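Local coordinates for putative uncharacterized protein (Ustilago maydis, PDB 4GNX) that is probably the large subunit of replication protein A, which uses OB-fold domains to bind single-stranded DNA, and carries a zinc site, at residues E131-C136 and G266-E271; K202-G207 and R212-F217. All coordinates share one frame; numbering follows the deposited sequence.

Contact 1 of 2, residues E131-C136 and G266-E271; sequences EANQQC and GANMAE. Unlike the reference sequence in segment 131-136: Q135 (reference Thr). With nucleotides of chain G.
A132 and N133, in the loop just before strand 135-152, meet the amide of N268, which belongs to the irregular segment 266-271. The methyl of A132 points toward this amide, its CB 4.3 Å from N268 CG, and takes little space in front of it; the nearest CA atoms of the two segments, those of A132 and N268, are 7.8 Å apart. N133 comes at a slant, the two amide planes turned 37° against each other. Its CB does not point at N268, but the amide end comes nearer. This is the loose side: N133 faces solvent, and the two segments bury only 127 Å² between them.

The closer packing belongs to segment 266-271 and the thymidines of chain G. Glycine suits position 266 because a CB there would be crowded by DT7 O4 and, at this positive phi, jammed against the preceding carbonyl O. The methyl of A267 rests against the base of DT7, with A267 CB 3.5 Å from its C5. The carbonyl O of N268 accepts a nearly straight hydrogen bond from DT8 N3, 3.2 Å long at 173°. The N268 backbone also gives its N-H to E271 OE2 at 3.0 Å, the donor sitting above the carboxylate plane. E271 reaches back because its chain bends at chi2 (-78°). M269, centre of an inverse gamma turn, lays its CB and CG methylenes beside DT9 O2, with CB 3.2 Å from that oxygen; an unbranched, apolar side chain suits the place.

The chemistry implies a division of labour: a methyl and amide side chains touch lightly at the surface, while on the DNA side a backbone carbonyl serves as the acceptor for a base N-H.

Contact 2 of 2, residues K202-G207 and R212-F217; sequences KGVKVG and RSLSMF. With nucleotides of chain G.
Over one face of the F217 ring sits K205 CB, 4.1 Å from the centroid in a CH-pi contact, and CG and CD run on past CZ, with K205 CD 3.5 Å from F217 CZ. DT6 OP2 and DT5 C2' of chain G approach the ring obliquely. The other flat group, the R212 guanidinium, meets V206 CG1 at a slant, while its NE bonds to the carbonyl of L127. A lysine suits position 205 because its methylenes pack against the ring and its amine reaches beyond it: bent at chi3 (59°), the chain brings NZ into hydrogen bonds with the phosphate oxygen DT6 OP2 (2.9 Å) and the base carbonyl DT7 O4 (3.2 Å). The backbones form an antiparallel ladder in which K205 with S215 and G207 with S213 are hydrogen-bonded pairs; K205 N donates to S215 O at 2.7 Å. On the face of V204 and V206, branched apolar chains pack on L214, with V206 CG2 3.9 Å from L214 CD2. S215 turns its hydroxyl to W180 NE1. Strands 198-207 and 213-217, four and five, form the hairpin, and parallel pairing of strand five with strand three (174-180) closes the barrel of the OB fold.

In the fold
Contact 2 is nested inside the chain loop closed by contact 1, and their centres lie 7 Å apart. Strands 135-152 and 198-207 are neighbours in one sheet, joined among others by a probable hydrogen bond from V204 N to C136 O (2.9 Å). Segment 266-271 is tied to the hairpin in turn: G266 N is 2.7 Å from S213 OG, probably bonded, and the end of the K205 side chain packs close by. Segment 266-271 of contact 1 and the hairpin of contact 2 meet the same DNA strand. DT7 is shared, touched by A267 and by K205; DT5 and DT6 meet the hairpin, DT8 and DT9 the irregular segment, so these two elements line one continuous path for consecutive nucleotides.

Contact 1 of 2, residues E131-C136 and G266-E271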
ATOM      1  N   GLU C 131     -14.836  -5.744  -0.582  1.00 82.89           N
ATOM      2  CA  GLU C 131     -13.904  -5.003   0.259  1.00 84.13           C
ATOM      3  C   GLU C 131     -13.652  -3.589  -0.254  1.00 81.41           C
ATOM      4  O   GLU C 131     -13.808  -3.303  -1.450  1.00 79.96           O
ATOM      5  CB  GLU C 131     -12.597  -5.766   0.435  1.00 87.65           C
ATOM      6  CG  GLU C 131     -12.043  -6.331  -0.856  1.00 88.85           C
ATOM      7  CD  GLU C 131     -11.330  -7.650  -0.636  1.00 94.30           C
ATOM      8  OE1 GLU C 131     -10.440  -7.707   0.246  1.00 98.29           O
ATOM      9  OE2 GLU C 131     -11.665  -8.630  -1.343  1.00 94.62           O
ATOM     10  N   ALA C 132     -13.256  -2.713   0.667  1.00 80.99           N
ATOM     11  CA  ALA C 132     -13.054  -1.301   0.373  1.00 78.40           C
ATOM     12  C   ALA C 132     -12.013  -1.057  -0.727  1.00 78.37           C
ATOM     13  O   ALA C 132     -11.262  -1.960  -1.108  1.00 80.11           O
ATOM     14  CB  ALA C 132     -12.704  -0.541   1.642  1.00 79.24           C
ATOM     15  N   ASN C 133     -11.999   0.173  -1.237  1.00 77.11           N
ATOM     16  CA  ASN C 133     -11.176   0.576  -2.384  1.00 77.23           C
ATOM     17  C   ASN C 133     -11.144  -0.416  -3.563  1.00 77.44           C
ATOM     18  O   ASN C 133     -10.091  -0.704  -4.125  1.00 79.17           O
ATOM     19  CB  ASN C 133      -9.761   0.981  -1.929  1.00 79.89           C
ATOM     20  CG  ASN C 133      -9.727   2.331  -1.219  1.00 79.41           C
ATOM     21  OD1 ASN C 133     -10.503   3.241  -1.526  1.00 76.62           O
ATOM     22  ND2 ASN C 133      -8.814   2.469  -0.268  1.00 82.35           N
ATOM     23  N   GLN C 134     -12.309  -0.936  -3.932  1.00 77.48           N
ATOM     24  CA  GLN C 134     -12.407  -1.840  -5.069  1.00 79.79           C
ATOM     25  C   GLN C 134     -13.513  -1.484  -6.061  1.00 80.36           C
ATOM     26  O   GLN C 134     -14.535  -0.883  -5.691  1.00 78.27           O
ATOM     27  CB  GLN C 134     -12.563  -3.279  -4.601  1.00 82.46           C
ATOM     28  CG  GLN C 134     -11.237  -3.970  -4.350  1.00 86.49           C
ATOM     29  CD  GLN C 134     -11.281  -5.443  -4.695  1.00 89.71           C
ATOM     30  OE1 GLN C 134     -12.178  -6.170  -4.267  1.00 90.09           O
ATOM     31  NE2 GLN C 134     -10.307  -5.893  -5.477  1.00 92.40           N
ATOM     32  N   GLN C 135     -13.277  -1.858  -7.323  1.00 82.50           N
ATOM     33  CA  GLN C 135     -14.200  -1.630  -8.439  1.00 81.05           C
ATOM     34  C   GLN C 135     -15.386  -2.556  -8.312  1.00 78.88           C
ATOM     35  O   GLN C 135     -15.223  -3.719  -7.946  1.00 79.36           O
ATOM     36  CB  GLN C 135     -13.520  -1.920  -9.784  1.00 85.25           C
ATOM     37  CG  GLN C 135     -12.043  -1.573  -9.857  1.00 90.31           C
ATOM     38  CD  GLN C 135     -11.788  -0.079  -9.765  1.00 92.86           C
ATOM     39  OE1 GLN C 135     -12.556   0.661  -9.126  1.00 91.42           O
ATOM     40  NE2 GLN C 135     -10.703   0.378 -10.403  1.00 94.61           N
ATOM     41  N   CYS C 136     -16.565  -2.044  -8.655  1.00 75.98           N
ATOM     42  CA  CYS C 136     -17.808  -2.786  -8.516  1.00 75.77           C
ATOM     43  C   CYS C 136     -18.901  -2.190  -9.409  1.00 72.93           C
ATOM     44  O   CYS C 136     -18.841  -1.009  -9.751  1.00 71.40           O
ATOM     45  CB  CYS C 136     -18.197  -2.832  -7.028  1.00 77.35           C
ATOM     46  SG  CYS C 136     -19.890  -2.409  -6.589  1.00 80.75           S
ATOM     47  N   GLY C 266     -18.492   7.105  -0.116  1.00 71.56           N
ATOM     48  CA  GLY C 266     -17.418   6.480  -0.865  1.00 68.84           C
ATOM     49  C   GLY C 266     -16.072   6.555  -0.181  1.00 70.53           C
ATOM     50  O   GLY C 266     -15.150   5.824  -0.550  1.00 70.31           O
ATOM     51  N   ALA C 267     -15.954   7.438   0.813  1.00 72.45           N
ATOM     52  CA  ALA C 267     -14.693   7.644   1.548  1.00 74.66           C
ATOM     53  C   ALA C 267     -14.362   6.525   2.532  1.00 76.68           C
ATOM     54  O   ALA C 267     -15.224   5.735   2.906  1.00 76.85           O
ATOM     55  CB  ALA C 267     -14.700   8.988   2.270  1.00 75.59           C
ATOM     56  N   ASN C 268     -13.099   6.463   2.936  1.00 79.46           N
ATOM     57  CA  ASN C 268     -12.671   5.578   4.008  1.00 82.09           C
ATOM     58  C   ASN C 268     -12.407   6.388   5.263  1.00 85.67           C
ATOM     59  O   ASN C 268     -11.639   7.347   5.244  1.00 85.88           O
ATOM     60  CB  ASN C 268     -11.452   4.743   3.601  1.00 82.34           C
ATOM     61  CG  ASN C 268     -11.829   3.499   2.820  1.00 80.73           C
ATOM     62  OD1 ASN C 268     -13.004   3.242   2.560  1.00 79.74           O
ATOM     63  ND2 ASN C 268     -10.829   2.713   2.444  1.00 81.96           N
ATOM     64  N   MET C 269     -13.135   6.028   6.316  1.00 72.70           N
ATOM     65  CA  MET C 269     -13.025   6.591   7.672  1.00 74.55           C
ATOM     66  C   MET C 269     -11.641   6.359   8.256  1.00 71.67           C
ATOM     67  O   MET C 269     -11.476   5.544   9.162  1.00 73.84           O
ATOM     68  CB  MET C 269     -14.036   5.903   8.596  1.00 77.97           C
ATOM     69  CG  MET C 269     -15.495   6.161   8.284  1.00 83.83           C
ATOM     70  SD  MET C 269     -16.559   5.110   9.291  1.00 86.98           S
ATOM     71  CE  MET C 269     -18.021   6.141   9.494  1.00 90.80           C
ATOM     72  N   ALA C 270     -10.652   7.081   7.748  1.00 68.53           N
ATOM     73  CA  ALA C 270      -9.249   6.828   8.062  1.00 63.03           C
ATOM     74  C   ALA C 270      -8.510   6.277   6.842  1.00 60.64           C
ATOM     75  O   ALA C 270      -7.991   5.162   6.877  1.00 60.23           O
ATOM     76  CB  ALA C 270      -9.097   5.895   9.264  1.00 60.01           C
ATOM     77  N   GLU C 271      -8.466   7.073   5.773  1.00 59.77           N
ATOM     78  CA  GLU C 271      -7.667   6.759   4.586  1.00 58.38           C
ATOM     79  C   GLU C 271      -6.193   6.525   4.956  1.00 54.64           C
ATOM     80  O   GLU C 271      -5.684   7.156   5.904  1.00 52.51           O
ATOM     81  CB  GLU C 271      -7.770   7.907   3.582  1.00 60.49           C
ATOM     82  CG  GLU C 271      -9.146   8.083   2.953  1.00 64.64           C
ATOM     83  CD  GLU C 271      -9.421   7.064   1.861  1.00 67.61           C
ATOM     84  OE1 GLU C 271      -8.483   6.283   1.504  1.00 66.85           O
ATOM     85  OE2 GLU C 271     -10.576   7.048   1.357  1.00 69.12           O
TER
ATOM     86  P    DT G   7     -10.108  14.034   0.165  1.00 78.53           P
ATOM     87  OP1  DT G   7      -9.323  15.110   0.822  1.00 80.18           O
ATOM     88  OP2  DT G   7      -9.762  12.612   0.428  1.00 82.34           O
ATOM     89  O5'  DT G   7     -11.657  14.261   0.465  1.00 75.48           O
ATOM     90  C5'  DT G   7     -12.303  15.506   0.126  1.00 70.46           C
ATOM     91  C4'  DT G   7     -13.726  15.532   0.638  1.00 70.43           C
ATOM     92  O4'  DT G   7     -14.523  14.539  -0.046  1.00 67.98           O
ATOM     93  C3'  DT G   7     -13.901  15.238   2.126  1.00 74.14           C
ATOM     94  O3'  DT G   7     -15.013  16.003   2.595  1.00 82.70           O
ATOM     95  C2'  DT G   7     -14.212  13.752   2.152  1.00 68.29           C
ATOM     96  C1'  DT G   7     -15.021  13.577   0.877  1.00 62.93           C
ATOM     97  N1   DT G   7     -14.942  12.255   0.225  1.00 56.90           N
ATOM     98  C2   DT G   7     -16.124  11.677  -0.178  1.00 55.35           C
ATOM     99  O2   DT G   7     -17.214  12.185   0.018  1.00 53.75           O
ATOM    100  N3   DT G   7     -15.983  10.471  -0.817  1.00 57.08           N
ATOM    101  C4   DT G   7     -14.804   9.809  -1.103  1.00 53.52           C
ATOM    102  O4   DT G   7     -14.835   8.729  -1.683  1.00 54.92           O
ATOM    103  C5   DT G   7     -13.602  10.475  -0.658  1.00 52.71           C
ATOM    104  C7   DT G   7     -12.279   9.824  -0.909  1.00 55.22           C
ATOM    105  C6   DT G   7     -13.729  11.654  -0.033  1.00 54.05           C
ATOM    106  P    DT G   8     -14.978  16.628   4.066  1.00 91.55           P
ATOM    107  OP1  DT G   8     -15.958  17.744   4.110  1.00 92.76           O
ATOM    108  OP2  DT G   8     -13.561  16.885   4.449  1.00 93.87           O
ATOM    109  O5'  DT G   8     -15.540  15.417   4.934  1.00 83.53           O
ATOM    110  C5'  DT G   8     -16.952  15.244   5.133  1.00 79.37           C
ATOM    111  C4'  DT G   8     -17.204  14.032   5.997  1.00 81.75           C
ATOM    112  O4'  DT G   8     -16.744  12.847   5.306  1.00 81.36           O
ATOM    113  C3'  DT G   8     -16.434  14.026   7.312  1.00 88.07           C
ATOM    114  O3'  DT G   8     -17.008  14.884   8.312  1.00 96.28           O
ATOM    115  C2'  DT G   8     -16.366  12.545   7.630  1.00 83.01           C
ATOM    116  C1'  DT G   8     -16.158  11.939   6.243  1.00 81.96           C
ATOM    117  N1   DT G   8     -14.739  11.721   5.856  1.00 82.39           N
ATOM    118  C2   DT G   8     -14.286  10.424   5.740  1.00 77.62           C
ATOM    119  O2   DT G   8     -14.992   9.450   5.936  1.00 75.08           O
ATOM    120  N3   DT G   8     -12.967  10.308   5.379  1.00 76.32           N
ATOM    121  C4   DT G   8     -12.074  11.334   5.136  1.00 77.83           C
ATOM    122  O4   DT G   8     -10.917  11.074   4.820  1.00 78.38           O
ATOM    123  C5   DT G   8     -12.613  12.669   5.283  1.00 81.26           C
ATOM    124  C7   DT G   8     -11.718  13.842   5.042  1.00 85.60           C
ATOM    125  C6   DT G   8     -13.900  12.792   5.630  1.00 79.40           C
ATOM    126  P    DT G   9     -18.270  14.551   9.237  1.00103.83           P
ATOM    127  OP1  DT G   9     -19.322  13.944   8.378  1.00108.05           O
ATOM    128  OP2  DT G   9     -18.557  15.804   9.981  1.00102.18           O
ATOM    129  O5'  DT G   9     -17.772  13.465  10.294  1.00102.86           O
ATOM    130  C5'  DT G   9     -18.690  12.833  11.210  1.00106.09           C
ATOM    131  C4'  DT G   9     -18.219  11.434  11.532  1.00111.54           C
ATOM    132  O4'  DT G   9     -17.171  11.061  10.603  1.00110.96           O
ATOM    133  C3'  DT G   9     -17.627  11.251  12.935  1.00115.48           C
ATOM    134  O3'  DT G   9     -18.008   9.980  13.491  1.00125.17           O
ATOM    135  C2'  DT G   9     -16.128  11.262  12.681  1.00112.66           C
ATOM    136  C1'  DT G   9     -16.061  10.568  11.335  1.00107.19           C
ATOM    137  N1   DT G   9     -14.842  10.793  10.533  1.00 96.33           N
ATOM    138  C2   DT G   9     -14.140   9.678  10.135  1.00 95.02           C
ATOM    139  O2   DT G   9     -14.481   8.541  10.419  1.00 87.60           O
ATOM    140  N3   DT G   9     -13.016   9.944   9.392  1.00103.33           N
ATOM    141  C4   DT G   9     -12.535  11.185   9.019  1.00106.46           C
ATOM    142  O4   DT G   9     -11.508  11.267   8.349  1.00108.76           O
ATOM    143  C5   DT G   9     -13.318  12.312   9.475  1.00104.99           C
ATOM    144  C7   DT G   9     -12.874  13.696   9.121  1.00105.17           C
ATOM    145  C6   DT G   9     -14.417  12.062  10.201  1.00100.65           C
TER

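Contact 2 of 2, residues K202-G207 and R212-F217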
ATOM      1  N   LYS C 202     -21.136   1.569 -13.752  1.00 66.08           N
ATOM      2  CA  LYS C 202     -19.989   0.716 -14.095  1.00 66.02           C
ATOM      3  C   LYS C 202     -18.713   1.246 -13.449  1.00 63.95           C
ATOM      4  O   LYS C 202     -18.402   2.436 -13.549  1.00 63.18           O
ATOM      5  CB  LYS C 202     -19.817   0.579 -15.617  1.00 67.46           C
ATOM      6  CG  LYS C 202     -19.431  -0.824 -16.066  1.00 69.44           C
ATOM      7  CD  LYS C 202     -17.929  -1.040 -16.060  1.00 69.36           C
ATOM      8  CE  LYS C 202     -17.550  -2.354 -15.396  1.00 69.81           C
ATOM      9  NZ  LYS C 202     -18.304  -3.515 -15.927  1.00 71.99           N
ATOM     10  N   GLY C 203     -17.992   0.352 -12.778  1.00 64.07           N
ATOM     11  CA  GLY C 203     -16.713   0.680 -12.151  1.00 63.35           C
ATOM     12  C   GLY C 203     -16.826   1.779 -11.116  1.00 61.53           C
ATOM     13  O   GLY C 203     -16.489   2.925 -11.383  1.00 60.65           O
ATOM     14  N   VAL C 204     -17.304   1.420  -9.932  1.00 60.96           N
ATOM     15  CA  VAL C 204     -17.536   2.376  -8.871  1.00 59.59           C
ATOM     16  C   VAL C 204     -16.689   1.963  -7.670  1.00 60.62           C
ATOM     17  O   VAL C 204     -16.484   0.769  -7.443  1.00 62.40           O
ATOM     18  CB  VAL C 204     -19.044   2.416  -8.549  1.00 59.86           C
ATOM     19  CG1 VAL C 204     -19.337   3.019  -7.183  1.00 59.80           C
ATOM     20  CG2 VAL C 204     -19.768   3.194  -9.628  1.00 59.62           C
ATOM     21  N   LYS C 205     -16.175   2.942  -6.920  1.00 60.22           N
ATOM     22  CA  LYS C 205     -15.338   2.656  -5.749  1.00 60.73           C
ATOM     23  C   LYS C 205     -16.188   2.365  -4.530  1.00 61.32           C
ATOM     24  O   LYS C 205     -17.129   3.096  -4.242  1.00 60.07           O
ATOM     25  CB  LYS C 205     -14.383   3.809  -5.440  1.00 60.36           C
ATOM     26  CG  LYS C 205     -13.288   3.418  -4.449  1.00 62.32           C
ATOM     27  CD  LYS C 205     -12.489   4.605  -3.916  1.00 63.19           C
ATOM     28  CE  LYS C 205     -13.364   5.634  -3.209  1.00 62.51           C
ATOM     29  NZ  LYS C 205     -12.548   6.742  -2.638  1.00 63.50           N
ATOM     30  N   VAL C 206     -15.845   1.290  -3.818  1.00 63.71           N
ATOM     31  CA  VAL C 206     -16.493   0.946  -2.549  1.00 64.47           C
ATOM     32  C   VAL C 206     -15.712   1.521  -1.360  1.00 65.88           C
ATOM     33  O   VAL C 206     -14.581   1.106  -1.080  1.00 66.43           O
ATOM     34  CB  VAL C 206     -16.636  -0.581  -2.383  1.00 66.33           C
ATOM     35  CG1 VAL C 206     -17.154  -0.934  -0.992  1.00 68.19           C
ATOM     36  CG2 VAL C 206     -17.538  -1.156  -3.467  1.00 65.86           C
ATOM     37  N   GLY C 207     -16.320   2.493  -0.680  1.00 66.20           N
ATOM     38  CA  GLY C 207     -15.794   3.015   0.583  1.00 68.01           C
ATOM     39  C   GLY C 207     -16.520   2.397   1.769  1.00 70.09           C
ATOM     40  O   GLY C 207     -17.604   1.810   1.610  1.00 68.95           O
ATOM     41  N   ARG C 212     -20.812   0.762   4.425  1.00 74.01           N
ATOM     42  CA  ARG C 212     -20.518   0.693   2.993  1.00 69.15           C
ATOM     43  C   ARG C 212     -21.102   1.902   2.274  1.00 66.27           C
ATOM     44  O   ARG C 212     -22.257   2.266   2.495  1.00 67.02           O
ATOM     45  CB  ARG C 212     -21.072  -0.595   2.380  1.00 68.74           C
ATOM     46  CG  ARG C 212     -20.247  -1.838   2.670  1.00 70.33           C
ATOM     47  CD  ARG C 212     -18.945  -1.807   1.887  1.00 68.03           C
ATOM     48  NE  ARG C 212     -18.143  -3.020   2.048  1.00 69.48           N
ATOM     49  CZ  ARG C 212     -17.272  -3.227   3.029  1.00 71.50           C
ATOM     50  NH1 ARG C 212     -17.084  -2.312   3.970  1.00 72.09           N
ATOM     51  NH2 ARG C 212     -16.596  -4.361   3.073  1.00 73.63           N
ATOM     52  N   SER C 213     -20.284   2.524   1.429  1.00 63.45           N
ATOM     53  CA  SER C 213     -20.710   3.648   0.604  1.00 61.16           C
ATOM     54  C   SER C 213     -19.935   3.681  -0.709  1.00 58.83           C
ATOM     55  O   SER C 213     -18.896   3.025  -0.845  1.00 58.70           O
ATOM     56  CB  SER C 213     -20.560   4.972   1.356  1.00 62.12           C
ATOM     57  OG  SER C 213     -19.215   5.202   1.725  1.00 62.96           O
ATOM     58  N   LEU C 214     -20.455   4.443  -1.671  1.00 57.43           N
ATOM     59  CA  LEU C 214     -19.934   4.440  -3.035  1.00 55.95           C
ATOM     60  C   LEU C 214     -19.414   5.787  -3.497  1.00 55.47           C
ATOM     61  O   LEU C 214     -19.879   6.839  -3.054  1.00 56.37           O
ATOM     62  CB  LEU C 214     -20.991   3.940  -4.011  1.00 55.16           C
ATOM     63  CG  LEU C 214     -21.508   2.535  -3.735  1.00 56.64           C
ATOM     64  CD1 LEU C 214     -22.692   2.214  -4.643  1.00 57.72           C
ATOM     65  CD2 LEU C 214     -20.403   1.501  -3.867  1.00 56.15           C
ATOM     66  N   SER C 215     -18.436   5.732  -4.390  1.00 55.05           N
ATOM     67  CA  SER C 215     -17.864   6.908  -5.002  1.00 55.96           C
ATOM     68  C   SER C 215     -17.444   6.588  -6.426  1.00 56.58           C
ATOM     69  O   SER C 215     -17.043   5.458  -6.723  1.00 57.02           O
ATOM     70  CB  SER C 215     -16.651   7.381  -4.209  1.00 57.81           C
ATOM     71  OG  SER C 215     -15.870   8.267  -4.988  1.00 58.53           O
ATOM     72  N   MET C 216     -17.517   7.592  -7.297  1.00 57.14           N
ATOM     73  CA  MET C 216     -17.096   7.425  -8.685  1.00 57.82           C
ATOM     74  C   MET C 216     -15.619   7.703  -8.913  1.00 58.53           C
ATOM     75  O   MET C 216     -15.010   8.511  -8.218  1.00 59.08           O
ATOM     76  CB  MET C 216     -17.948   8.280  -9.617  1.00 58.10           C
ATOM     77  CG  MET C 216     -19.368   7.750  -9.726  1.00 59.71           C
ATOM     78  SD  MET C 216     -20.136   7.896 -11.360  1.00 62.69           S
ATOM     79  CE  MET C 216     -20.104   9.679 -11.572  1.00 62.15           C
ATOM     80  N   PHE C 217     -15.053   6.992  -9.881  1.00 59.42           N
ATOM     81  CA  PHE C 217     -13.757   7.322 -10.454  1.00 60.95           C
ATOM     82  C   PHE C 217     -13.917   8.042 -11.793  1.00 62.02           C
ATOM     83  O   PHE C 217     -14.966   7.950 -12.440  1.00 61.12           O
ATOM     84  CB  PHE C 217     -12.955   6.051 -10.681  1.00 61.80           C
ATOM     85  CG  PHE C 217     -12.320   5.514  -9.446  1.00 62.03           C
ATOM     86  CD1 PHE C 217     -12.287   4.148  -9.213  1.00 62.09           C
ATOM     87  CD2 PHE C 217     -11.745   6.376  -8.514  1.00 62.68           C
ATOM     88  CE1 PHE C 217     -11.690   3.641  -8.077  1.00 63.50           C
ATOM     89  CE2 PHE C 217     -11.150   5.877  -7.371  1.00 64.05           C
ATOM     90  CZ  PHE C 217     -11.117   4.504  -7.155  1.00 64.35           C
TER
ATOM     91  P    DT G   6     -10.209   9.061  -4.425  1.00 84.87           P
ATOM     92  OP1  DT G   6      -9.242   8.250  -3.642  1.00 89.54           O
ATOM     93  OP2  DT G   6     -11.561   8.509  -4.709  1.00 89.47           O
ATOM     94  O5'  DT G   6     -10.372  10.465  -3.687  1.00 81.58           O
ATOM     95  C5'  DT G   6      -9.247  11.104  -3.045  1.00 80.28           C
ATOM     96  C4'  DT G   6      -9.391  12.610  -3.062  1.00 78.55           C
ATOM     97  O4'  DT G   6      -9.593  13.088  -4.413  1.00 80.20           O
ATOM     98  C3'  DT G   6     -10.543  13.168  -2.227  1.00 75.50           C
ATOM     99  O3'  DT G   6     -10.066  14.243  -1.415  1.00 76.90           O
ATOM    100  C2'  DT G   6     -11.575  13.605  -3.252  1.00 73.06           C
ATOM    101  C1'  DT G   6     -10.766  13.882  -4.510  1.00 74.71           C
ATOM    102  N1   DT G   6     -11.457  13.516  -5.769  1.00 72.83           N
ATOM    103  C2   DT G   6     -11.767  14.507  -6.674  1.00 75.03           C
ATOM    104  O2   DT G   6     -11.506  15.685  -6.490  1.00 84.71           O
ATOM    105  N3   DT G   6     -12.401  14.066  -7.809  1.00 70.04           N
ATOM    106  C4   DT G   6     -12.746  12.765  -8.122  1.00 68.40           C
ATOM    107  O4   DT G   6     -13.316  12.522  -9.182  1.00 68.08           O
ATOM    108  C5   DT G   6     -12.384  11.778  -7.132  1.00 68.75           C
ATOM    109  C7   DT G   6     -12.712  10.340  -7.387  1.00 69.96           C
ATOM    110  C6   DT G   6     -11.769  12.197  -6.020  1.00 70.91           C
ATOM    111  P    DT G   7     -10.108  14.034   0.165  1.00 78.53           P
ATOM    112  OP1  DT G   7      -9.323  15.110   0.822  1.00 80.18           O
ATOM    113  OP2  DT G   7      -9.762  12.612   0.428  1.00 82.34           O
ATOM    114  O5'  DT G   7     -11.657  14.261   0.465  1.00 75.48           O
ATOM    115  C5'  DT G   7     -12.303  15.506   0.126  1.00 70.46           C
ATOM    116  C4'  DT G   7     -13.726  15.532   0.638  1.00 70.43           C
ATOM    117  O4'  DT G   7     -14.523  14.539  -0.046  1.00 67.98           O
ATOM    118  C3'  DT G   7     -13.901  15.238   2.126  1.00 74.14           C
ATOM    119  O3'  DT G   7     -15.013  16.003   2.595  1.00 82.70           O
ATOM    120  C2'  DT G   7     -14.212  13.752   2.152  1.00 68.29           C
ATOM    121  C1'  DT G   7     -15.021  13.577   0.877  1.00 62.93           C
ATOM    122  N1   DT G   7     -14.942  12.255   0.225  1.00 56.90           N
ATOM    123  C2   DT G   7     -16.124  11.677  -0.178  1.00 55.35           C
ATOM    124  O2   DT G   7     -17.214  12.185   0.018  1.00 53.75           O
ATOM    125  N3   DT G   7     -15.983  10.471  -0.817  1.00 57.08           N
ATOM    126  C4   DT G   7     -14.804   9.809  -1.103  1.00 53.52           C
ATOM    127  O4   DT G   7     -14.835   8.729  -1.683  1.00 54.92           O
ATOM    128  C5   DT G   7     -13.602  10.475  -0.658  1.00 52.71           C
ATOM    129  C7   DT G   7     -12.279   9.824  -0.909  1.00 55.22           C
ATOM    130  C6   DT G   7     -13.729  11.654  -0.033  1.00 54.05           C
ATOM    131  P    DT G   5      -3.660  11.257  -7.350  1.00148.99           P
ATOM    132  OP1  DT G   5      -3.096  11.241  -5.975  1.00148.88           O
ATOM    133  OP2  DT G   5      -3.364  10.118  -8.263  1.00150.06           O
ATOM    134  O5'  DT G   5      -5.244  11.339  -7.149  1.00136.76           O
ATOM    135  C5'  DT G   5      -5.980  10.221  -6.594  1.00122.53           C
ATOM    136  C4'  DT G   5      -7.479  10.426  -6.683  1.00109.26           C
ATOM    137  O4'  DT G   5      -7.859  10.836  -8.019  1.00104.04           O
ATOM    138  C3'  DT G   5      -8.316   9.178  -6.388  1.00104.41           C
ATOM    139  O3'  DT G   5      -9.588   9.537  -5.832  1.00 97.35           O
ATOM    140  C2'  DT G   5      -8.543   8.591  -7.769  1.00101.70           C
ATOM    141  C1'  DT G   5      -8.689   9.843  -8.620  1.00101.88           C
ATOM    142  N1   DT G   5      -8.277   9.694 -10.032  1.00102.43           N
ATOM    143  C2   DT G   5      -9.264   9.517 -10.975  1.00100.04           C
ATOM    144  O2   DT G   5     -10.451   9.463 -10.696  1.00 96.03           O
ATOM    145  N3   DT G   5      -8.808   9.394 -12.266  1.00102.33           N
ATOM    146  C4   DT G   5      -7.493   9.438 -12.698  1.00 96.90           C
ATOM    147  O4   DT G   5      -7.237   9.319 -13.893  1.00 91.43           O
ATOM    148  C5   DT G   5      -6.510   9.629 -11.654  1.00 95.46           C
ATOM    149  C7   DT G   5      -5.061   9.683 -12.024  1.00 91.73           C
ATOM    150  C6   DT G   5      -6.945   9.742 -10.392  1.00101.73           C
TER